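Local atomic coordinates of N5-Carboxyaminoimidazole ribonucleotide synthetase (Staphylococcus aureus subsp. aureus, PDB entry 3ORQ), a protein that catalyses the ATP-dependent carboxylation of 5-aminoimidazole ribonucleotide with bicarbonate to N5-carboxyaminoimidazole ribonucleotide, a ligase reaction of the ATP-grasp superfamily in purine biosynthesis. Residues G24-Q29 and S289-H294; V38-P43 and C47-V52; Q106-R111 and N269-R274; V256-F259 and Q265-V268. All coordinates share one frame; numbering follows the deposited sequence.

Contact 1 of 4, residues G24-Q29 and S289-H294; sequences GKMMAQ and SQFDTH
M26 and M27, both selenomethionines, meet F291 and H294 where two helices pack at a crossing angle of -64°, their axes 8.7 Å apart. Helix 22-33 follows the glycine-rich turn of a Rossmann-like domain, and helix 290-298 comes from the distant ATP-grasp part of the chain. From CB outward, M26 tracks the F291 ring. Its CB sits squarely over the centre of that ring, 3.6 Å from the centroid and only 5° off the ring normal, a CH-pi contact. Past CG, SE comes to 3.7 Å from F291 CE2, approaching obliquely in a Met-aromatic contact. The bend at chi3 (-89°) then turns the methyl CE back to F291 CZ. The opposite face of the same ring carries CG of Q290. At the start of the second helix, S289 and D292 form a capping box: S289 OG accepts from D292 N, and D292 OD2 takes S289 N in return. H294 is held by T253 at ND1 and by T78 at NE2, which keeps its imidazole fixed for M27. The extended M27 chain reaches that ring with its end, placing CE over one face, offset toward the rim, 3.6 Å from H294 NE2.

Contact 2 of 4, residues V38-P43 and C47-V52; sequences VVVLDP and CPCRYV
D42, V40 and V38 lie on one side of strand 37-42 and meet the loop that follows it, with no hydrogen bond between the two segments. At the D42 end, C47 CB packs against the carboxylate carbon, 3.6 Å from D42 CG, while C47 SG rests beside D42 CB. In the middle, V40 CG2 touches C49 SG at 3.8 Å; with chi1 at 60° that methyl is anti to the backbone N, and CG1 takes the position between N and the carbonyl carbon. The V38 end is looser, V38 CB standing 4.1 Å from V52 O. A type I turn from C47 to R50, closed by R50 N to C47 O at 3.1 Å, carries C47 and C49 past the strand together. One shell further out, helix 22-33 lies against this packing, with A28 touching V38, C49 and V52. The carboxylate of D42 is held from outside: OD1 accepts from G20 N and is hydrogen-bonded to Y61 OH, and OD2 accepts from S44 N. An acidic residue near the end of the second strand, next to a glycine-rich turn, is consistent with the Rossmann-like fold of the preATP-grasp domain.

Contact 3 of 4, residues Q106-R111 and N269-R274; sequences QLLQDR and NEIAPR. With MG (magnesium ion), chain C; ADP (adenosine-5'-diphosphate), chain D.
R111 and E270 come together through two differently folded chains: R111 runs extended from CG to NE and then turns its guanidinium across that line at chi4 -92°, whereas E270 starts with CG between its backbone N and carbonyl carbon (chi1 72°) and stretches out beyond. The two flat groups end up only 17° from parallel. R111 NH1 reaches E270 OE1 at 3.3 Å, a salt bridge whose hydrogen bond is weak. The neighbouring NH2 gives a straighter bond to ADP O1B, 3.1 Å long, so the guanidinium addresses the carboxylate and the beta-phosphate from its edge. The other oxygen of the glutamate, E270 OE2, binds the magnesium ion at 2.2 Å; ADP O2A is a second ligand and E257 completes the protein's share. N269 ND2 donates to that same O2A. N269 and E270 form a classic beta bulge opposite E257, consistent with both side chains reaching the nucleotide side. Away from the ligand the contact turns apolar: L108 CD1 lies 4.0 Å from P273 CB and 4.1 Å from I271 CB, and a water sits within hydrogen-bonding distance of both L108 O and I271 O, between helix 103-109 and strand 266-272. K151, which touches R111, also hydrogen-bonds to ADP. Within this ATP-grasp site R111 and the magnesium ion probably balance the negative charge gathered at the phosphates.

Contact 4 of 4, residues V256-F259 and Q265-V268; sequences VEFF and QLYV. With MG (magnesium ion), chain C; ADP (adenosine-5'-diphosphate), chain D.
V256 opens the contact with its CG1, which meets V268 CG1 at 3.7 Å on the face of the sheet that also carries F258. E257 points its extended chain the other way, to the magnesium ion: OE1 binds at 2.5 Å, while OE2 stands further off, at a long 2.8 Å from the metal, and is hydrogen-bonded to H276. F258 returns to the V256 face. Its CB packs on L266 CD1 at 3.7 Å, its ring continues along L266 CD2, and CE2 lies beside V268 CG2, the two side chains pointing the same way; helix 234-245 and strand 191-201 pack around this cluster. F258 and V268 form a non-hydrogen-bonded antiparallel pair, and F258 CA makes a short CA-H...O contact with Y267 O. With F259 comes the hydrogen-bonded pair. F259 N donates to Y267 O at 2.8 Å and Y267 N to F259 O at 2.9 Å, both in the carbonyl plane. With CG beside the backbone N (chi1 -62°), the F259 ring turns off to the nucleotide, where its CZ stands 3.6 Å from ADP N7 and CE1 touches the ribose. Two neighbouring strands closed by a short turn make a beta hairpin at the edge of the large antiparallel sheet; it carries both protein ligands of the magnesium ion, E257 and, further along, E270, and one wall of the ATP-grasp domain's ADP pocket.

Overall arrangement
All four contacts are largely buried, contacts 1 and 2 next to the subunit interface, contacts 3 and 4 lining the nucleotide site. Contacts 1 and 2 share the surroundings of helix 22-33 and touch each other, K25 and A28 packing on the loop 47-52. Their chemistry is mainly apolar, aromatic against selenomethionine in contact 1, valine and a hydrogen-bonded aspartate against cysteines in contact 2. Contacts 3 and 4 share strand 266-272, touch through the backbones of E257, N269 and E270, and meet at the same magnesium and ADP, contact 3 through charge and contact 4 through sheet pairing with an aromatic wall. Contact 4 lies across the chain's centre from contacts 1 and 2, its centre about 33 Å from that of contact 2.

Contact 1 of 4, residues G24-Q29 and S289-H294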
# COMPACT_ATOMS: atom_id res chain seq x y z
N GLY A 24 12.55 -5.40 -1.51
CA GLY A 24 12.01 -5.98 -2.73
C GLY A 24 10.51 -6.17 -2.58
O GLY A 24 9.74 -5.88 -3.50
N LYS A 25 10.09 -6.58 -1.39
CA LYS A 25 8.69 -6.91 -1.15
C LYS A 25 7.88 -5.65 -1.32
O LYS A 25 6.87 -5.62 -2.00
CB LYS A 25 8.53 -7.45 0.30
CG LYS A 25 7.03 -7.63 0.77
CD LYS A 25 6.91 -8.03 2.27
CE LYS A 25 5.44 -8.31 2.58
NZ LYS A 25 5.26 -8.72 3.97
N MSE A 26 8.33 -4.58 -0.70
CA MSE A 26 7.57 -3.35 -0.78
C MSE A 26 7.58 -2.72 -2.21
O MSE A 26 6.60 -2.10 -2.64
CB MSE A 26 8.08 -2.40 0.29
CG MSE A 26 7.80 -2.91 1.72
SE MSE A 26 8.37 -1.62 3.10
CE MSE A 26 10.17 -2.20 3.31
N MSE A 27 8.69 -2.90 -2.94
CA MSE A 27 8.76 -2.50 -4.34
C MSE A 27 7.72 -3.28 -5.11
O MSE A 27 7.04 -2.71 -5.96
CB MSE A 27 10.12 -2.89 -4.95
CG MSE A 27 11.32 -2.00 -4.62
SE MSE A 27 12.94 -2.61 -5.55
CE MSE A 27 14.23 -1.42 -4.74
N ALA A 28 7.64 -4.60 -4.85
CA ALA A 28 6.74 -5.49 -5.61
C ALA A 28 5.26 -5.18 -5.32
O ALA A 28 4.40 -5.24 -6.23
CB ALA A 28 7.05 -6.99 -5.32
N GLN A 29 4.96 -4.83 -4.05
CA GLN A 29 3.59 -4.41 -3.71
C GLN A 29 3.18 -3.14 -4.44
O GLN A 29 2.06 -3.06 -4.95
CB GLN A 29 3.40 -4.27 -2.20
CG GLN A 29 3.48 -5.67 -1.51
CD GLN A 29 2.97 -5.67 -0.06
OE1 GLN A 29 1.82 -5.91 0.17
NE2 GLN A 29 3.85 -5.33 0.90
N SER A 289 5.12 7.12 -1.83
CA SER A 289 6.16 6.49 -1.01
C SER A 289 7.42 6.34 -1.82
O SER A 289 7.39 6.46 -3.03
CB SER A 289 5.71 5.11 -0.48
OG SER A 289 5.97 4.09 -1.45
N GLN A 290 8.52 6.00 -1.17
CA GLN A 290 9.79 5.88 -1.87
C GLN A 290 9.78 4.71 -2.82
O GLN A 290 10.57 4.66 -3.77
CB GLN A 290 10.95 5.80 -0.87
CG GLN A 290 10.87 4.70 0.15
CD GLN A 290 12.18 4.44 0.86
OE1 GLN A 290 12.20 3.75 1.89
NE2 GLN A 290 13.28 4.93 0.31
N PHE A 291 8.88 3.76 -2.57
CA PHE A 291 8.70 2.61 -3.50
C PHE A 291 7.84 2.99 -4.71
O PHE A 291 8.15 2.54 -5.83
CB PHE A 291 8.12 1.38 -2.75
CG PHE A 291 8.94 1.01 -1.56
CD1 PHE A 291 10.17 0.36 -1.74
CD2 PHE A 291 8.57 1.45 -0.27
CE1 PHE A 291 10.97 0.05 -0.64
CE2 PHE A 291 9.37 1.15 0.84
CZ PHE A 291 10.57 0.44 0.66
N ASP A 292 6.78 3.80 -4.51
CA ASP A 292 5.98 4.23 -5.64
C ASP A 292 6.88 4.97 -6.62
O ASP A 292 6.91 4.65 -7.79
CB ASP A 292 4.85 5.18 -5.21
CG ASP A 292 3.86 4.53 -4.24
OD1 ASP A 292 3.61 3.29 -4.31
OD2 ASP A 292 3.35 5.30 -3.37
N THR A 293 7.60 5.98 -6.14
CA THR A 293 8.46 6.73 -7.04
C THR A 293 9.59 5.82 -7.64
O THR A 293 10.03 6.02 -8.73
CB THR A 293 9.06 7.97 -6.37
OG1 THR A 293 9.76 7.57 -5.19
CG2 THR A 293 7.97 8.94 -5.97
N HIS A 294 10.02 4.80 -6.92
CA HIS A 294 11.04 3.94 -7.48
C HIS A 294 10.52 3.27 -8.74
O HIS A 294 11.21 3.23 -9.77
CB HIS A 294 11.47 2.87 -6.47
CG HIS A 294 12.67 2.08 -6.92
ND1 HIS A 294 13.95 2.56 -6.81
CD2 HIS A 294 12.78 0.85 -7.49
CE1 HIS A 294 14.81 1.66 -7.26
NE2 HIS A 294 14.12 0.62 -7.70

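Contact 2 of 4, residues V38-P43 and C47-V52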
# COMPACT_ATOMS: atom_id res chain seq x y z
N VAL A 38 5.66 -8.93 -11.59
CA VAL A 38 6.92 -8.92 -10.86
C VAL A 38 7.55 -10.29 -10.89
O VAL A 38 6.93 -11.27 -10.49
CB VAL A 38 6.70 -8.56 -9.37
CG1 VAL A 38 8.02 -8.73 -8.59
CG2 VAL A 38 6.18 -7.12 -9.22
N VAL A 39 8.82 -10.35 -11.32
CA VAL A 39 9.66 -11.54 -11.17
C VAL A 39 10.76 -11.23 -10.15
O VAL A 39 11.44 -10.21 -10.26
CB VAL A 39 10.30 -11.95 -12.52
CG1 VAL A 39 11.21 -13.12 -12.33
CG2 VAL A 39 9.20 -12.35 -13.50
N VAL A 40 10.93 -12.08 -9.16
CA VAL A 40 11.91 -11.76 -8.15
C VAL A 40 12.96 -12.90 -8.05
O VAL A 40 12.62 -14.10 -8.15
CB VAL A 40 11.24 -11.46 -6.76
CG1 VAL A 40 10.44 -12.68 -6.26
CG2 VAL A 40 12.32 -11.13 -5.71
N LEU A 41 14.22 -12.51 -7.86
CA LEU A 41 15.35 -13.45 -7.73
C LEU A 41 15.97 -13.30 -6.34
O LEU A 41 16.34 -12.20 -5.90
CB LEU A 41 16.40 -13.19 -8.83
CG LEU A 41 17.55 -14.22 -8.94
CD1 LEU A 41 18.10 -14.35 -10.38
CD2 LEU A 41 18.66 -13.92 -7.95
N ASP A 42 16.08 -14.42 -5.63
CA ASP A 42 16.66 -14.43 -4.30
C ASP A 42 17.10 -15.88 -4.05
O ASP A 42 16.40 -16.82 -4.46
CB ASP A 42 15.61 -13.99 -3.27
CG ASP A 42 16.20 -13.66 -1.90
OD1 ASP A 42 16.38 -12.46 -1.58
OD2 ASP A 42 16.54 -14.60 -1.15
N PRO A 43 18.23 -16.08 -3.33
CA PRO A 43 18.68 -17.44 -2.97
C PRO A 43 17.78 -18.17 -1.98
O PRO A 43 17.80 -19.40 -1.89
CB PRO A 43 20.07 -17.20 -2.34
CG PRO A 43 20.03 -15.72 -1.88
CD PRO A 43 19.20 -15.04 -2.94
N CYS A 47 12.28 -15.97 1.33
CA CYS A 47 12.37 -14.53 1.19
C CYS A 47 10.97 -13.91 1.25
O CYS A 47 10.05 -14.41 0.64
CB CYS A 47 13.08 -14.12 -0.09
SG CYS A 47 12.20 -14.42 -1.66
N PRO A 48 10.84 -12.78 1.99
CA PRO A 48 9.61 -12.01 2.18
C PRO A 48 8.89 -11.62 0.87
O PRO A 48 7.69 -11.40 0.90
CB PRO A 48 10.08 -10.74 2.89
CG PRO A 48 11.44 -11.11 3.52
CD PRO A 48 12.02 -12.20 2.66
N CYS A 49 9.60 -11.50 -0.24
CA CYS A 49 9.00 -10.96 -1.48
C CYS A 49 8.37 -12.09 -2.31
O CYS A 49 7.65 -11.85 -3.28
CB CYS A 49 10.09 -10.24 -2.31
SG CYS A 49 9.54 -9.36 -3.83
N ARG A 50 8.59 -13.33 -1.90
CA ARG A 50 8.26 -14.47 -2.75
C ARG A 50 6.80 -14.55 -3.15
O ARG A 50 6.49 -14.91 -4.28
CB ARG A 50 8.68 -15.79 -2.10
CG ARG A 50 8.16 -16.97 -2.89
CD ARG A 50 8.79 -18.27 -2.45
NE ARG A 50 8.35 -19.36 -3.29
CZ ARG A 50 8.55 -20.65 -3.00
NH1 ARG A 50 9.20 -21.01 -1.89
NH2 ARG A 50 8.07 -21.58 -3.81
N TYR A 51 5.91 -14.21 -2.23
CA TYR A 51 4.46 -14.28 -2.55
C TYR A 51 3.78 -12.96 -2.90
O TYR A 51 2.55 -12.88 -2.84
CB TYR A 51 3.73 -15.01 -1.41
CG TYR A 51 4.31 -16.39 -1.20
CD1 TYR A 51 3.94 -17.44 -2.02
CD2 TYR A 51 5.29 -16.60 -0.24
CE1 TYR A 51 4.49 -18.74 -1.84
CE2 TYR A 51 5.84 -17.87 -0.04
CZ TYR A 51 5.43 -18.93 -0.84
OH TYR A 51 6.00 -20.14 -0.65
N VAL A 52 4.56 -11.93 -3.21
CA VAL A 52 4.04 -10.78 -3.94
C VAL A 52 4.73 -10.62 -5.33
O VAL A 52 4.87 -9.49 -5.86
CB VAL A 52 4.17 -9.51 -3.08
CG1 VAL A 52 3.20 -9.56 -1.92
CG2 VAL A 52 5.59 -9.31 -2.58

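Contact 3 of 4, residues Q106-R111 and N269-R274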
# COMPACT_ATOMS: atom_id res chain seq x y z
N GLN A 106 28.86 -0.50 -8.51
CA GLN A 106 30.32 -0.71 -8.51
C GLN A 106 31.01 0.16 -7.47
O GLN A 106 31.85 -0.28 -6.69
CB GLN A 106 30.90 -0.38 -9.90
CG GLN A 106 32.45 -0.34 -9.98
CD GLN A 106 32.98 0.39 -11.23
OE1 GLN A 106 32.28 0.55 -12.24
NE2 GLN A 106 34.23 0.84 -11.17
N LEU A 107 30.62 1.42 -7.48
CA LEU A 107 31.34 2.46 -6.81
C LEU A 107 30.91 2.52 -5.34
O LEU A 107 31.74 2.73 -4.46
CB LEU A 107 31.06 3.73 -7.56
CG LEU A 107 31.79 5.01 -7.25
CD1 LEU A 107 31.58 5.99 -8.41
CD2 LEU A 107 31.21 5.53 -5.93
N LEU A 108 29.62 2.27 -5.06
CA LEU A 108 29.14 2.31 -3.68
C LEU A 108 29.29 1.02 -2.88
O LEU A 108 29.04 1.03 -1.68
CB LEU A 108 27.70 2.83 -3.61
CG LEU A 108 27.54 4.19 -4.30
CD1 LEU A 108 26.07 4.55 -4.48
CD2 LEU A 108 28.36 5.31 -3.62
N GLN A 109 29.68 -0.08 -3.53
CA GLN A 109 29.90 -1.38 -2.88
C GLN A 109 31.05 -1.28 -1.91
O GLN A 109 31.07 -1.89 -0.84
CB GLN A 109 30.33 -2.42 -3.91
CG GLN A 109 29.25 -3.27 -4.45
CD GLN A 109 29.75 -4.21 -5.53
OE1 GLN A 109 29.09 -5.21 -5.83
NE2 GLN A 109 30.91 -3.89 -6.13
N ASP A 110 32.05 -0.52 -2.34
CA ASP A 110 33.32 -0.47 -1.65
C ASP A 110 33.50 0.90 -0.98
O ASP A 110 33.58 1.91 -1.66
CB ASP A 110 34.41 -0.80 -2.66
CG ASP A 110 35.77 -0.35 -2.23
OD1 ASP A 110 36.02 -0.25 -1.00
OD2 ASP A 110 36.59 -0.11 -3.13
N ARG A 111 33.54 0.91 0.36
CA ARG A 111 33.72 2.12 1.18
C ARG A 111 34.83 3.06 0.73
O ARG A 111 34.67 4.28 0.78
CB ARG A 111 33.97 1.76 2.64
CG ARG A 111 32.80 1.09 3.34
CD ARG A 111 32.92 1.28 4.82
NE ARG A 111 31.94 0.50 5.57
CZ ARG A 111 30.75 0.94 5.93
NH1 ARG A 111 30.36 2.16 5.59
NH2 ARG A 111 29.93 0.16 6.63
N ASN A 269 27.94 11.04 4.92
CA ASN A 269 28.44 9.75 5.39
C ASN A 269 28.52 8.68 4.31
O ASN A 269 29.60 8.18 4.00
CB ASN A 269 27.59 9.23 6.56
CG ASN A 269 28.00 7.78 7.00
OD1 ASN A 269 29.17 7.38 6.89
ND2 ASN A 269 27.01 7.00 7.46
N GLU A 270 27.37 8.27 3.78
CA GLU A 270 27.33 7.21 2.79
C GLU A 270 26.08 7.31 1.91
O GLU A 270 25.12 8.00 2.28
CB GLU A 270 27.39 5.83 3.49
CG GLU A 270 26.10 5.41 4.24
CD GLU A 270 26.27 4.17 5.15
OE1 GLU A 270 27.41 3.63 5.25
OE2 GLU A 270 25.24 3.76 5.78
N ILE A 271 26.09 6.62 0.77
CA ILE A 271 24.94 6.59 -0.13
C ILE A 271 24.48 5.14 -0.40
O ILE A 271 25.29 4.26 -0.72
CB ILE A 271 25.26 7.25 -1.47
CG1 ILE A 271 26.05 8.54 -1.28
CG2 ILE A 271 23.96 7.49 -2.28
CD1 ILE A 271 26.49 9.17 -2.64
N ALA A 272 23.15 4.92 -0.28
CA ALA A 272 22.49 3.66 -0.60
C ALA A 272 21.76 3.84 -1.92
O ALA A 272 20.88 4.69 -2.03
CB ALA A 272 21.52 3.26 0.50
N PRO A 273 22.15 3.07 -2.96
CA PRO A 273 21.57 3.18 -4.30
C PRO A 273 20.25 2.38 -4.35
O PRO A 273 20.02 1.54 -5.25
CB PRO A 273 22.64 2.55 -5.17
CG PRO A 273 23.24 1.44 -4.24
CD PRO A 273 23.17 2.01 -2.87
N ARG A 274 19.39 2.64 -3.37
CA ARG A 274 18.13 1.89 -3.27
C ARG A 274 17.21 2.67 -2.36
O ARG A 274 17.66 3.61 -1.69
CB ARG A 274 18.39 0.49 -2.70
CG ARG A 274 19.34 0.53 -1.50
CD ARG A 274 19.40 -0.76 -0.71
NE ARG A 274 20.38 -0.63 0.35
CZ ARG A 274 20.15 -0.08 1.54
NH1 ARG A 274 18.94 0.38 1.82
NH2 ARG A 274 21.12 -0.00 2.45
MG MG C . 24.36 3.73 7.78
PB ADP D . 26.58 0.94 8.20
O1B ADP D . 26.93 1.10 6.74
O2B ADP D . 25.26 1.47 8.69
O3B ADP D . 26.89 -0.45 8.69
PA ADP D . 27.81 3.41 8.91
O1A ADP D . 29.17 3.72 8.33
O2A ADP D . 26.59 4.01 8.27
O3A ADP D . 27.66 1.80 9.03
O5' ADP D . 27.76 3.80 10.47
C5' ADP D . 26.70 3.37 11.31
C4' ADP D . 26.59 4.34 12.47
O4' ADP D . 27.83 4.41 13.22
C3' ADP D . 26.28 5.78 12.03
O3' ADP D . 24.88 6.05 11.87
C2' ADP D . 26.88 6.60 13.16
O2' ADP D . 25.92 6.82 14.18
C1' ADP D . 28.04 5.76 13.68
N9 ADP D . 29.23 6.31 12.99
C8 ADP D . 29.75 5.83 11.84
N7 ADP D . 30.81 6.57 11.43
C5 ADP D . 30.97 7.54 12.37
C6 ADP D . 31.92 8.67 12.56
N6 ADP D . 32.90 8.87 11.64
N1 ADP D . 31.74 9.46 13.64
C2 ADP D . 30.74 9.25 14.54
N3 ADP D . 29.84 8.24 14.43
C4 ADP D . 29.92 7.38 13.38
O HOH W 1 27.21 2.39 0.07

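Contact 4 of 4, residues V256-F259 and Q265-V268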
# COMPACT_ATOMS: atom_id res chain seq x y z
N VAL A 256 20.93 9.39 0.68
CA VAL A 256 22.21 9.91 1.18
C VAL A 256 22.06 10.10 2.68
O VAL A 256 21.14 10.80 3.12
CB VAL A 256 22.56 11.26 0.50
CG1 VAL A 256 23.95 11.82 0.97
CG2 VAL A 256 22.51 11.14 -0.99
N GLU A 257 22.96 9.48 3.44
CA GLU A 257 23.06 9.65 4.90
C GLU A 257 24.08 10.72 5.26
O GLU A 257 25.17 10.70 4.72
CB GLU A 257 23.53 8.36 5.56
CG GLU A 257 22.53 7.25 5.59
CD GLU A 257 23.03 6.04 6.35
OE1 GLU A 257 24.03 6.13 7.13
OE2 GLU A 257 22.43 4.97 6.19
N PHE A 258 23.75 11.58 6.21
CA PHE A 258 24.63 12.68 6.62
C PHE A 258 24.87 12.71 8.13
O PHE A 258 24.02 12.31 8.91
CB PHE A 258 24.03 14.06 6.28
CG PHE A 258 23.69 14.27 4.83
CD1 PHE A 258 22.51 13.75 4.31
CD2 PHE A 258 24.49 15.05 4.02
CE1 PHE A 258 22.17 13.97 2.97
CE2 PHE A 258 24.18 15.28 2.70
CZ PHE A 258 22.99 14.74 2.17
N PHE A 259 26.02 13.25 8.51
CA PHE A 259 26.30 13.57 9.89
C PHE A 259 26.21 15.08 10.11
O PHE A 259 26.64 15.88 9.27
CB PHE A 259 27.71 13.10 10.29
CG PHE A 259 27.91 11.62 10.21
CD1 PHE A 259 26.85 10.74 10.40
CD2 PHE A 259 29.17 11.10 9.94
CE1 PHE A 259 27.03 9.35 10.32
CE2 PHE A 259 29.38 9.71 9.86
CZ PHE A 259 28.29 8.83 10.07
N GLN A 265 28.05 21.33 11.69
CA GLN A 265 28.65 21.06 10.38
C GLN A 265 28.14 19.76 9.70
O GLN A 265 28.12 18.69 10.34
CB GLN A 265 30.15 20.98 10.53
CG GLN A 265 30.91 21.01 9.24
CD GLN A 265 32.18 21.82 9.38
OE1 GLN A 265 32.13 23.05 9.40
NE2 GLN A 265 33.32 21.13 9.49
N LEU A 266 27.80 19.88 8.42
CA LEU A 266 27.23 18.77 7.63
C LEU A 266 28.31 17.99 6.93
O LEU A 266 29.13 18.58 6.23
CB LEU A 266 26.22 19.29 6.58
CG LEU A 266 25.30 18.27 5.87
CD1 LEU A 266 24.26 17.73 6.85
CD2 LEU A 266 24.60 18.80 4.61
N TYR A 267 28.34 16.68 7.12
CA TYR A 267 29.15 15.80 6.28
C TYR A 267 28.27 14.72 5.62
O TYR A 267 27.35 14.18 6.25
CB TYR A 267 30.25 15.07 7.07
CG TYR A 267 31.17 15.88 7.98
CD1 TYR A 267 30.68 16.52 9.14
CD2 TYR A 267 32.54 15.94 7.74
CE1 TYR A 267 31.52 17.19 9.98
CE2 TYR A 267 33.37 16.60 8.59
CZ TYR A 267 32.86 17.23 9.70
OH TYR A 267 33.70 17.92 10.55
N VAL A 268 28.60 14.38 4.38
CA VAL A 268 28.06 13.18 3.77
C VAL A 268 28.73 11.97 4.39
O VAL A 268 29.97 11.89 4.39
CB VAL A 268 28.33 13.19 2.26
CG1 VAL A 268 27.56 12.10 1.57
CG2 VAL A 268 27.97 14.53 1.68
MG MG C . 24.36 3.73 7.78
PB ADP D . 26.58 0.94 8.20
O1B ADP D . 26.93 1.10 6.74
O2B ADP D . 25.26 1.47 8.69
O3B ADP D . 26.89 -0.45 8.69
PA ADP D . 27.81 3.41 8.91
O1A ADP D . 29.17 3.72 8.33
O2A ADP D . 26.59 4.01 8.27
O3A ADP D . 27.66 1.80 9.03
O5' ADP D . 27.76 3.80 10.47
C5' ADP D . 26.70 3.37 11.31
C4' ADP D . 26.59 4.34 12.47
O4' ADP D . 27.83 4.41 13.22
C3' ADP D . 26.28 5.78 12.03
O3' ADP D . 24.88 6.05 11.87
C2' ADP D . 26.88 6.60 13.16
O2' ADP D . 25.92 6.82 14.18
C1' ADP D . 28.04 5.76 13.68
N9 ADP D . 29.23 6.31 12.99
C8 ADP D . 29.75 5.83 11.84
N7 ADP D . 30.81 6.57 11.43
C5 ADP D . 30.97 7.54 12.37
C6 ADP D . 31.92 8.67 12.56
N6 ADP D . 32.90 8.87 11.64
N1 ADP D . 31.74 9.46 13.64
C2 ADP D . 30.74 9.25 14.54
N3 ADP D . 29.84 8.24 14.43
C4 ADP D . 29.92 7.38 13.38